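Local coordinates for DUF1611 domain-containing protein (PDB 2OBN) that is of unknown function but joins a Rossmann-like domain to a P-loop NTPase-like domain, and so probably binds a nucleotide or related phosphate-bearing ligand, at residues L156-D161 / R284-V289; S170-W175 / D333-G338; K178-R183 / G338-L343; E232-L237 / L246-G251. The protein carries 2 engineered substitutions. One frame throughout, in Å; residues are numbered along the deposited sequence.

Contact 1: residues L156-D161 / R284-V289; sequences LTVGTD and RLYETV
Strand 153-159 runs into what is probably the phosphate-binding loop (P-loop) of its domain, and its last two residues, V158 and G159, receive the ring of Y286 from helix 279-291. V158 lies over one face of that ring, its CB 3.9 Å from the ring centroid and shifted toward the CE1 rim; CG1 lies near CE1 and CD1, CG2 near CD1 and CG. With CG beside the backbone N (chi1 -80°), Y286 reaches from the helix to the strand end, and its OH donates to G159 O at 2.9 Å. The donor stands tilted 19° from the carbonyl plane. In this parallel alpha/beta sandwich the helix packs against one face of the sheet, and the hydroxyl arrives just where the strand gives way to the loop. A water there accepts from G159 N at 2.8 Å and donates to Y286 OH at 3.2 Å. The hydroxyl also takes the N-H of L237, and G159 O has a second donor in S236 OG. A phenylalanine here could still lie against V158, but would probably leave L237 N without its acceptor and G159 O with one donor fewer. L285, T288 and V289 of the same helix pack on the second subunit.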
# COMPACT_ATOMS: atom_id res chain seq x y z
N LEU B 156 12.36 -2.69 -12.99
CA LEU B 156 11.44 -3.35 -12.10
C LEU B 156 10.79 -4.54 -12.80
O LEU B 156 10.29 -4.42 -13.92
CB LEU B 156 10.32 -2.38 -11.69
CG LEU B 156 9.19 -2.96 -10.83
CD1 LEU B 156 9.75 -3.45 -9.49
CD2 LEU B 156 8.09 -1.91 -10.61
N THR B 157 10.80 -5.69 -12.13
CA THR B 157 10.07 -6.84 -12.62
C THR B 157 8.66 -6.68 -12.11
O THR B 157 8.44 -6.27 -10.97
CB THR B 157 10.68 -8.19 -12.16
OG1 THR B 157 11.14 -8.08 -10.81
CG2 THR B 157 11.84 -8.57 -13.05
N VAL B 158 7.70 -6.92 -13.00
CA VAL B 158 6.27 -6.84 -12.70
C VAL B 158 5.70 -8.18 -13.12
O VAL B 158 6.36 -8.90 -13.88
CB VAL B 158 5.59 -5.61 -13.39
CG1 VAL B 158 6.19 -4.32 -12.83
CG2 VAL B 158 5.75 -5.62 -14.90
N GLY B 159 4.52 -8.56 -12.64
CA GLY B 159 3.98 -9.87 -13.01
C GLY B 159 2.49 -10.01 -13.24
O GLY B 159 1.68 -9.17 -12.83
N THR B 160 2.13 -11.10 -13.92
CA THR B 160 0.71 -11.44 -14.18
C THR B 160 0.07 -12.11 -12.96
O THR B 160 -1.14 -12.31 -12.94
CB THR B 160 0.53 -12.34 -15.41
OG1 THR B 160 1.31 -13.52 -15.26
CG2 THR B 160 0.99 -11.66 -16.62
N ASP B 161 0.88 -12.45 -11.95
CA ASP B 161 0.42 -13.06 -10.71
C ASP B 161 1.61 -13.01 -9.74
O ASP B 161 2.69 -12.50 -10.07
CB ASP B 161 -0.07 -14.52 -10.95
CG ASP B 161 -0.92 -15.10 -9.80
OD1 ASP B 161 -1.20 -14.40 -8.79
OD2 ASP B 161 -1.31 -16.29 -9.91
N ARG B 284 -0.26 -3.02 -21.67
CA ARG B 284 -0.90 -1.70 -21.70
C ARG B 284 -1.24 -1.23 -20.27
O ARG B 284 -0.97 -0.09 -19.90
CB ARG B 284 -2.16 -1.76 -22.57
CG ARG B 284 -2.79 -0.41 -22.86
N LEU B 285 -1.81 -2.12 -19.46
CA LEU B 285 -2.13 -1.80 -18.07
C LEU B 285 -0.88 -1.26 -17.33
O LEU B 285 -0.89 -0.12 -16.83
CB LEU B 285 -2.71 -3.02 -17.35
CG LEU B 285 -2.87 -2.98 -15.83
CD1 LEU B 285 -3.84 -1.91 -15.40
CD2 LEU B 285 -3.30 -4.36 -15.34
N TYR B 286 0.18 -2.06 -17.27
CA TYR B 286 1.41 -1.61 -16.59
C TYR B 286 2.00 -0.32 -17.15
O TYR B 286 2.42 0.57 -16.39
CB TYR B 286 2.48 -2.73 -16.54
CG TYR B 286 2.20 -3.74 -15.44
CD1 TYR B 286 2.49 -3.43 -14.13
CD2 TYR B 286 1.65 -4.98 -15.70
CE1 TYR B 286 2.24 -4.31 -13.11
CE2 TYR B 286 1.40 -5.90 -14.65
CZ TYR B 286 1.71 -5.53 -13.36
OH TYR B 286 1.50 -6.36 -12.28
N GLU B 287 2.01 -0.19 -18.47
CA GLU B 287 2.57 1.02 -19.08
C GLU B 287 1.77 2.26 -18.71
O GLU B 287 2.36 3.32 -18.42
CB GLU B 287 2.72 0.86 -20.60
CG GLU B 287 3.89 -0.05 -20.95
CD GLU B 287 4.11 -0.24 -22.44
OE1 GLU B 287 3.23 0.18 -23.25
OE2 GLU B 287 5.15 -0.83 -22.81
N THR B 288 0.45 2.13 -18.72
CA THR B 288 -0.46 3.22 -18.37
C THR B 288 -0.28 3.62 -16.90
O THR B 288 -0.28 4.82 -16.60
CB THR B 288 -1.93 2.83 -18.69
OG1 THR B 288 -2.09 2.71 -20.11
CG2 THR B 288 -2.93 3.88 -18.17
N VAL B 289 -0.12 2.63 -16.01
CA VAL B 289 0.13 2.88 -14.58
C VAL B 289 1.49 3.54 -14.40
O VAL B 289 1.62 4.51 -13.68
CB VAL B 289 0.05 1.57 -13.73
CG1 VAL B 289 0.51 1.80 -12.28
CG2 VAL B 289 -1.38 1.04 -13.70
O HOH W 1 3.88 -7.16 -10.32

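Contact 2: residues S170-W175 / D333-G338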
# COMPACT_ATOMS: atom_id res chain seq x y z
N SER B 170 14.81 -10.89 -11.64
CA SER B 170 15.62 -9.73 -11.24
C SER B 170 17.03 -10.17 -10.93
O SER B 170 17.98 -9.50 -11.30
CB SER B 170 15.02 -9.02 -10.01
OG SER B 170 13.78 -8.42 -10.30
N LEU B 171 17.17 -11.31 -10.26
CA LEU B 171 18.47 -11.86 -9.91
C LEU B 171 19.25 -12.30 -11.15
O LEU B 171 20.42 -11.95 -11.30
CB LEU B 171 18.33 -13.04 -8.95
CG LEU B 171 17.97 -12.76 -7.48
CD1 LEU B 171 17.70 -14.07 -6.75
CD2 LEU B 171 19.07 -11.97 -6.79
N GLU B 172 18.62 -13.07 -12.03
CA GLU B 172 19.27 -13.50 -13.26
C GLU B 172 19.69 -12.29 -14.10
O GLU B 172 20.77 -12.31 -14.67
CB GLU B 172 18.37 -14.42 -14.10
CG GLU B 172 18.03 -15.79 -13.46
CD GLU B 172 19.20 -16.78 -13.42
OE1 GLU B 172 20.31 -16.40 -13.84
OE2 GLU B 172 19.00 -17.93 -12.97
N LEU B 173 18.83 -11.27 -14.17
CA LEU B 173 19.17 -10.04 -14.92
C LEU B 173 20.35 -9.30 -14.29
O LEU B 173 21.15 -8.72 -15.00
CB LEU B 173 17.97 -9.10 -15.07
CG LEU B 173 16.90 -9.58 -16.08
CD1 LEU B 173 15.57 -8.89 -15.87
CD2 LEU B 173 17.38 -9.41 -17.52
N HIS B 174 20.44 -9.35 -12.96
CA HIS B 174 21.54 -8.76 -12.22
C HIS B 174 22.86 -9.50 -12.47
O HIS B 174 23.92 -8.88 -12.66
CB HIS B 174 21.22 -8.71 -10.71
CG HIS B 174 22.44 -8.58 -9.84
ND1 HIS B 174 23.23 -7.45 -9.84
CD2 HIS B 174 22.99 -9.44 -8.96
CE1 HIS B 174 24.23 -7.62 -8.99
NE2 HIS B 174 24.11 -8.82 -8.44
N TRP B 175 22.80 -10.83 -12.46
CA TRP B 175 23.99 -11.63 -12.71
C TRP B 175 24.50 -11.46 -14.15
O TRP B 175 25.71 -11.45 -14.37
CB TRP B 175 23.78 -13.10 -12.35
CG TRP B 175 23.47 -13.28 -10.90
CD1 TRP B 175 24.04 -12.62 -9.85
CD2 TRP B 175 22.57 -14.22 -10.32
NE1 TRP B 175 23.53 -13.06 -8.67
CE2 TRP B 175 22.63 -14.05 -8.92
CE3 TRP B 175 21.71 -15.20 -10.85
CZ2 TRP B 175 21.86 -14.81 -8.04
CZ3 TRP B 175 20.95 -15.95 -9.97
CH2 TRP B 175 21.04 -15.76 -8.58
N ASP B 333 12.81 -17.58 -21.17
CA ASP B 333 12.81 -18.05 -19.79
C ASP B 333 14.25 -17.78 -19.35
O ASP B 333 15.18 -18.47 -19.77
CB ASP B 333 12.44 -19.53 -19.72
CG ASP B 333 12.33 -20.03 -18.30
OD1 ASP B 333 13.02 -19.47 -17.43
OD2 ASP B 333 11.57 -20.98 -18.06
N VAL B 334 14.45 -16.76 -18.52
CA VAL B 334 15.81 -16.35 -18.13
C VAL B 334 16.54 -17.33 -17.21
O VAL B 334 17.78 -17.38 -17.18
CB VAL B 334 15.84 -14.92 -17.51
CG1 VAL B 334 15.17 -13.93 -18.45
CG2 VAL B 334 15.17 -14.87 -16.14
N VAL B 335 15.77 -18.09 -16.45
CA VAL B 335 16.30 -19.10 -15.55
C VAL B 335 16.77 -20.27 -16.40
O VAL B 335 17.89 -20.78 -16.25
CB VAL B 335 15.22 -19.57 -14.54
CG1 VAL B 335 15.66 -20.80 -13.75
CG2 VAL B 335 14.84 -18.42 -13.60
N ARG B 336 15.91 -20.66 -17.33
CA ARG B 336 16.15 -21.83 -18.18
C ARG B 336 17.15 -21.63 -19.32
O ARG B 336 17.96 -22.53 -19.58
CB ARG B 336 14.81 -22.27 -18.76
CG ARG B 336 14.81 -23.59 -19.44
CD ARG B 336 13.38 -24.08 -19.56
NE ARG B 336 13.33 -25.50 -19.86
CZ ARG B 336 12.22 -26.24 -19.84
NH1 ARG B 336 11.03 -25.69 -19.55
NH2 ARG B 336 12.30 -27.53 -20.12
N PHE B 337 17.08 -20.49 -19.99
CA PHE B 337 17.92 -20.24 -21.16
C PHE B 337 18.89 -19.07 -21.06
O PHE B 337 19.64 -18.82 -22.01
CB PHE B 337 17.03 -20.04 -22.39
CG PHE B 337 16.08 -21.17 -22.64
CD1 PHE B 337 16.55 -22.41 -23.09
CD2 PHE B 337 14.71 -21.01 -22.48
CE1 PHE B 337 15.68 -23.46 -23.34
CE2 PHE B 337 13.82 -22.06 -22.73
CZ PHE B 337 14.31 -23.28 -23.16
N GLY B 338 18.90 -18.35 -19.94
CA GLY B 338 19.78 -17.19 -19.77
C GLY B 338 19.04 -15.87 -19.91
O GLY B 338 18.02 -15.78 -20.58
O HOH W 2 19.68 -20.32 -14.01
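The backbones of helix 166-179 and the short, weakly bonded helix 334-337 come nearest at E172 and V334, whose CA atoms are 6.6 Å apart. D333 caps the start of the shorter helix: its OD1 accepts from R336 N at 3.1 Å, met from above the carboxylate plane, and more weakly from V335 N. G338, just after the helix, has positive phi and leads on to helix 340-347. Between the two backbones lies the side chain of E172. CB rests on V334 CG2 at 3.8 Å, and CG continues over the same methyl while also lying 4.1 Å from V335 CG2. A bend at chi2 (-72°) then lifts the carboxylate off the valine and along the backbone of 334-335, where OE2 comes within 3.9 Å of V335 CA. The last step is made by water, which donates both to E172 OE2 at 2.7 Å and to V335 O at 2.9 Å. OE1 is turned to the edge of the W175 indole, in its plane. V334 is buried and also packs on A339 and L342. An alanine in place of E172 would keep CB on V334 CG2, but would probably lose the CG contact with V335 CG2 and leave the water without its carboxylate mate beside V335 O. The glutamate thus works with both its halves: the methylenes shield a buried valine, while the charged end stays at the wetter rim and reaches the other helix through solvent, a join that probably owes more to apolar contact than to charge.

Contact 3: residues K178-R183 / G338-L343; sequences KLRGWR and GADVLL
R180, the first residue beyond helix 166-179, sends its side chain across to D340 and L343 of helix 340-347. CB and CG make no close approach to 338-343; they carry the chain outward, CG beside the backbone N and the next bond extended. CD is the first atom to meet the other segment, passing 3.5 Å from D340 OD1. The chain bends at chi3 (59°), and NE links on to a guanidinium that lies alongside L343 and meets it obliquely, with CZ 4.1 Å from L343 CD2. NH1 donates to D340 OD1 at 3.2 Å in a fairly straight salt bridge (157° at the hydrogen), and the same NH1 lies 3.6 Å from L343 CD2. OD1 lies close to the guanidinium plane, but the arginine stands above the carboxylate, the two planes being nearly perpendicular (83°), so this is a one-bond pairing and not a side-by-side one. NH2 has its own acid, D344, one turn further along the helix. W182 CZ3 meets the same leucine methyl at 3.9 Å, roughly at right angles to the approach of R180 NH1. A Schellman motif ends the helix, with G181 (positive phi) as C' residue, G181 N bonded to K178 O and W182 N to A177 O; it turns the chain so that W182 follows. L343 and D340 also pack on A176. Two acids thus share one guanidinium, whose NH1 and CZ also lie against a buried leucine. Because R180 is exposed and touches a crystal neighbour, the charge pairing is probably screened by solvent and the exact rotamer of R180 may owe something to the lattice.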
# COMPACT_ATOMS: atom_id res chain seq x y z
N LYS B 178 26.24 -8.05 -14.45
CA LYS B 178 27.54 -8.14 -13.77
C LYS B 178 28.57 -8.87 -14.63
O LYS B 178 29.75 -8.48 -14.71
CB LYS B 178 27.40 -8.88 -12.42
CG LYS B 178 28.69 -8.87 -11.61
CD LYS B 178 28.59 -9.59 -10.27
CE LYS B 178 29.96 -9.50 -9.56
NZ LYS B 178 30.04 -10.24 -8.27
N LEU B 179 28.12 -9.95 -15.25
CA LEU B 179 28.97 -10.78 -16.09
C LEU B 179 29.51 -9.98 -17.27
O LEU B 179 30.66 -10.18 -17.70
CB LEU B 179 28.21 -12.02 -16.60
CG LEU B 179 29.02 -13.06 -17.37
CD1 LEU B 179 30.09 -13.72 -16.52
CD2 LEU B 179 28.09 -14.11 -17.89
N ARG B 180 28.69 -9.06 -17.76
CA ARG B 180 29.05 -8.24 -18.91
C ARG B 180 29.77 -6.94 -18.59
O ARG B 180 30.01 -6.14 -19.49
CB ARG B 180 27.84 -8.06 -19.82
CG ARG B 180 27.53 -9.39 -20.52
CD ARG B 180 26.21 -9.40 -21.17
NE ARG B 180 26.05 -8.35 -22.17
CZ ARG B 180 24.92 -8.13 -22.84
NH1 ARG B 180 23.84 -8.89 -22.62
NH2 ARG B 180 24.88 -7.16 -23.74
N GLY B 181 30.11 -6.73 -17.31
CA GLY B 181 30.93 -5.60 -16.91
C GLY B 181 30.26 -4.37 -16.37
O GLY B 181 30.92 -3.37 -16.13
N TRP B 182 28.95 -4.43 -16.20
CA TRP B 182 28.22 -3.32 -15.62
C TRP B 182 28.28 -3.38 -14.10
O TRP B 182 28.34 -4.46 -13.50
CB TRP B 182 26.75 -3.33 -16.06
CG TRP B 182 26.49 -2.73 -17.40
CD1 TRP B 182 26.51 -1.41 -17.70
CD2 TRP B 182 26.12 -3.41 -18.60
NE1 TRP B 182 26.20 -1.21 -19.02
CE2 TRP B 182 25.95 -2.43 -19.60
CE3 TRP B 182 25.91 -4.74 -18.92
CZ2 TRP B 182 25.59 -2.75 -20.91
CZ3 TRP B 182 25.55 -5.06 -20.23
CH2 TRP B 182 25.39 -4.06 -21.20
N ARG B 183 28.29 -2.20 -13.48
CA ARG B 183 28.18 -2.10 -12.03
C ARG B 183 26.69 -2.26 -11.76
O ARG B 183 25.93 -1.32 -11.98
CB ARG B 183 28.69 -0.77 -11.53
CG ARG B 183 30.20 -0.61 -11.67
CD ARG B 183 30.65 0.73 -11.13
NE ARG B 183 29.99 0.93 -9.84
CZ ARG B 183 30.44 0.47 -8.67
NH1 ARG B 183 31.60 -0.16 -8.58
NH2 ARG B 183 29.73 0.68 -7.57
N GLY B 338 18.90 -18.35 -19.94
CA GLY B 338 19.78 -17.19 -19.77
C GLY B 338 19.04 -15.87 -19.91
O GLY B 338 18.02 -15.78 -20.58
N ALA B 339 19.59 -14.82 -19.31
CA ALA B 339 18.94 -13.51 -19.30
C ALA B 339 19.38 -12.53 -20.38
O ALA B 339 18.80 -11.44 -20.46
CB ALA B 339 19.14 -12.88 -17.93
N ASP B 340 20.39 -12.87 -21.20
CA ASP B 340 20.94 -11.88 -22.17
C ASP B 340 19.92 -11.28 -23.14
O ASP B 340 20.00 -10.09 -23.46
CB ASP B 340 22.14 -12.46 -22.94
CG ASP B 340 23.44 -12.47 -22.11
OD1 ASP B 340 23.59 -11.68 -21.15
OD2 ASP B 340 24.33 -13.27 -22.43
N VAL B 341 18.99 -12.09 -23.61
CA VAL B 341 17.92 -11.62 -24.50
C VAL B 341 17.14 -10.45 -23.87
O VAL B 341 16.83 -9.48 -24.56
CB VAL B 341 16.98 -12.80 -24.89
CG1 VAL B 341 15.67 -12.32 -25.49
CG2 VAL B 341 17.72 -13.75 -25.85
N LEU B 342 16.86 -10.52 -22.57
CA LEU B 342 16.13 -9.43 -21.90
C LEU B 342 17.04 -8.30 -21.39
O LEU B 342 16.61 -7.15 -21.29
CB LEU B 342 15.24 -9.98 -20.78
CG LEU B 342 14.22 -11.03 -21.22
CD1 LEU B 342 13.39 -11.50 -20.02
CD2 LEU B 342 13.30 -10.52 -22.33
N LEU B 343 18.30 -8.62 -21.08
CA LEU B 343 19.25 -7.58 -20.67
C LEU B 343 19.50 -6.67 -21.85
O LEU B 343 19.53 -5.45 -21.69
CB LEU B 343 20.56 -8.17 -20.16
CG LEU B 343 21.60 -7.11 -19.75
CD1 LEU B 343 21.07 -6.17 -18.66
CD2 LEU B 343 22.87 -7.80 -19.28

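Contact 4: residues E232-L237 / L246-G251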
# COMPACT_ATOMS: atom_id res chain seq x y z
N GLU B 232 13.46 -5.86 -7.14
CA GLU B 232 12.64 -7.06 -7.01
C GLU B 232 11.15 -6.68 -7.06
O GLU B 232 10.71 -5.80 -6.33
CB GLU B 232 12.93 -7.78 -5.68
CG GLU B 232 12.01 -8.98 -5.41
CD GLU B 232 12.25 -9.65 -4.07
OE1 GLU B 232 12.97 -9.08 -3.23
OE2 GLU B 232 11.66 -10.74 -3.85
N GLY B 233 10.40 -7.33 -7.93
CA GLY B 233 8.98 -7.10 -8.01
C GLY B 233 8.20 -7.81 -6.91
O GLY B 233 8.70 -8.77 -6.28
N GLN B 234 6.99 -7.31 -6.67
CA GLN B 234 6.06 -7.89 -5.69
C GLN B 234 4.63 -7.65 -6.18
O GLN B 234 4.33 -6.63 -6.80
CB GLN B 234 6.21 -7.26 -4.31
CG GLN B 234 7.59 -7.29 -3.68
CD GLN B 234 8.05 -8.66 -3.24
OE1 GLN B 234 7.26 -9.62 -3.17
NE2 GLN B 234 9.34 -8.77 -2.90
N GLY B 235 3.77 -8.62 -5.90
CA GLY B 235 2.37 -8.52 -6.24
C GLY B 235 2.05 -8.59 -7.72
O GLY B 235 2.84 -9.09 -8.51
N SER B 236 0.87 -8.09 -8.06
CA SER B 236 0.40 -8.04 -9.43
C SER B 236 -0.83 -7.16 -9.51
O SER B 236 -1.72 -7.25 -8.66
CB SER B 236 -0.01 -9.43 -9.92
OG SER B 236 -0.61 -9.32 -11.21
N LEU B 237 -0.92 -6.36 -10.57
CA LEU B 237 -2.11 -5.54 -10.78
C LEU B 237 -3.32 -6.39 -11.19
O LEU B 237 -4.40 -5.84 -11.37
CB LEU B 237 -1.83 -4.46 -11.83
CG LEU B 237 -0.80 -3.39 -11.46
CD1 LEU B 237 -0.60 -2.46 -12.65
CD2 LEU B 237 -1.21 -2.61 -10.24
N LEU B 246 2.18 -0.84 -7.03
CA LEU B 246 2.07 0.61 -7.23
C LEU B 246 3.24 1.38 -6.56
O LEU B 246 3.92 2.14 -7.25
CB LEU B 246 0.69 1.12 -6.82
CG LEU B 246 0.39 2.60 -7.05
CD1 LEU B 246 0.66 3.06 -8.51
CD2 LEU B 246 -1.06 2.88 -6.63
N PRO B 247 3.47 1.19 -5.23
CA PRO B 247 4.64 1.85 -4.62
C PRO B 247 5.98 1.45 -5.23
O PRO B 247 6.90 2.27 -5.25
CB PRO B 247 4.56 1.43 -3.14
CG PRO B 247 3.60 0.27 -3.10
CD PRO B 247 2.66 0.47 -4.22
N LEU B 248 6.13 0.22 -5.72
CA LEU B 248 7.39 -0.16 -6.39
C LEU B 248 7.65 0.73 -7.60
O LEU B 248 8.73 1.28 -7.76
CB LEU B 248 7.37 -1.63 -6.79
CG LEU B 248 7.55 -2.59 -5.61
CD1 LEU B 248 7.26 -4.03 -6.00
CD2 LEU B 248 8.93 -2.47 -5.01
N ILE B 249 6.62 0.89 -8.42
CA ILE B 249 6.68 1.75 -9.61
C ILE B 249 6.88 3.24 -9.25
O ILE B 249 7.71 3.92 -9.82
CB ILE B 249 5.41 1.59 -10.46
CG1 ILE B 249 5.39 0.21 -11.11
CG2 ILE B 249 5.33 2.66 -11.54
CD1 ILE B 249 4.12 -0.13 -11.91
N ARG B 250 6.10 3.73 -8.30
CA ARG B 250 6.16 5.14 -7.91
C ARG B 250 7.46 5.45 -7.19
O ARG B 250 8.13 6.46 -7.48
CB ARG B 250 4.95 5.49 -7.04
CG ARG B 250 3.62 5.42 -7.77
CD ARG B 250 3.36 6.66 -8.63
NE ARG B 250 2.10 6.56 -9.36
CZ ARG B 250 1.95 5.93 -10.52
NH1 ARG B 250 2.99 5.38 -11.15
NH2 ARG B 250 0.74 5.88 -11.08
N GLY B 251 7.83 4.60 -6.24
CA GLY B 251 9.07 4.83 -5.49
C GLY B 251 10.34 4.73 -6.32
O GLY B 251 11.24 5.53 -6.15
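The peptide group joining G233 to Q234 meets L248 from helix 245-252 obliquely: CD1 stands above the peptide plane on the side to which the N-H points, 3.4 Å from Q234 N. A second flat group, the guanidinium of R250, carries L246 CD1 over the centre of one face, 3.7 Å above the plane; its NH1 bonds V289 O and its NH2 bonds L237 O of the second subunit. On L248, CG lies beside the backbone N (chi1 -74°) and the chain then runs out extended, so that the two methyls form the end that touches the loop. CD1 also lies 3.8 Å from Q234 CB, while CD2 comes 4.0 Å from E232 O. Q234 crosses the leucine at a slant and, bent at chi2, takes its amide away to T189, whose OG1 accepts from NE2. T189 OG1 also bonds E232 O, the oxygen that L248 CD2 approaches. L156, V215 and L203 also pack on L248. The loop leaves strand 228-231, next to the P-loop strand 153-159, and a phosphate ion, probably from the crystallisation liquor though it may mark a pocket, lies about 5 Å from the E232 side chain. A Glu-Gly-x-Gly turn at the C-terminal end of a parallel strand, beside the phosphate-binding loop, is reminiscent of dethiobiotin synthetase-like P-loop proteins and consistent with a ligand pocket here.

Overall arrangement
All four contacts lie in the P-loop domain, but at different depths. Contacts 1 and 4 are buried, have centres 8 Å apart and meet directly through the 232-237 loop, with L156 packing on I249; both reach the second subunit. Contacts 2 and 3 lie nearer the surface, share G338, and face the C-terminal helices: contact 2 uses the middle of helix 166-179, contact 3 the turn that follows it, and V334 packing on L342 joins them. The chemistry follows the place: a tyrosine hydroxyl bonded to backbone in contact 1, apolar insertion in contact 4, a water bridge in contact 2, an exposed salt bridge in contact 3. T157 OG1 and S170 OG, 2.7 Å apart, tie contact 1 to contact 2.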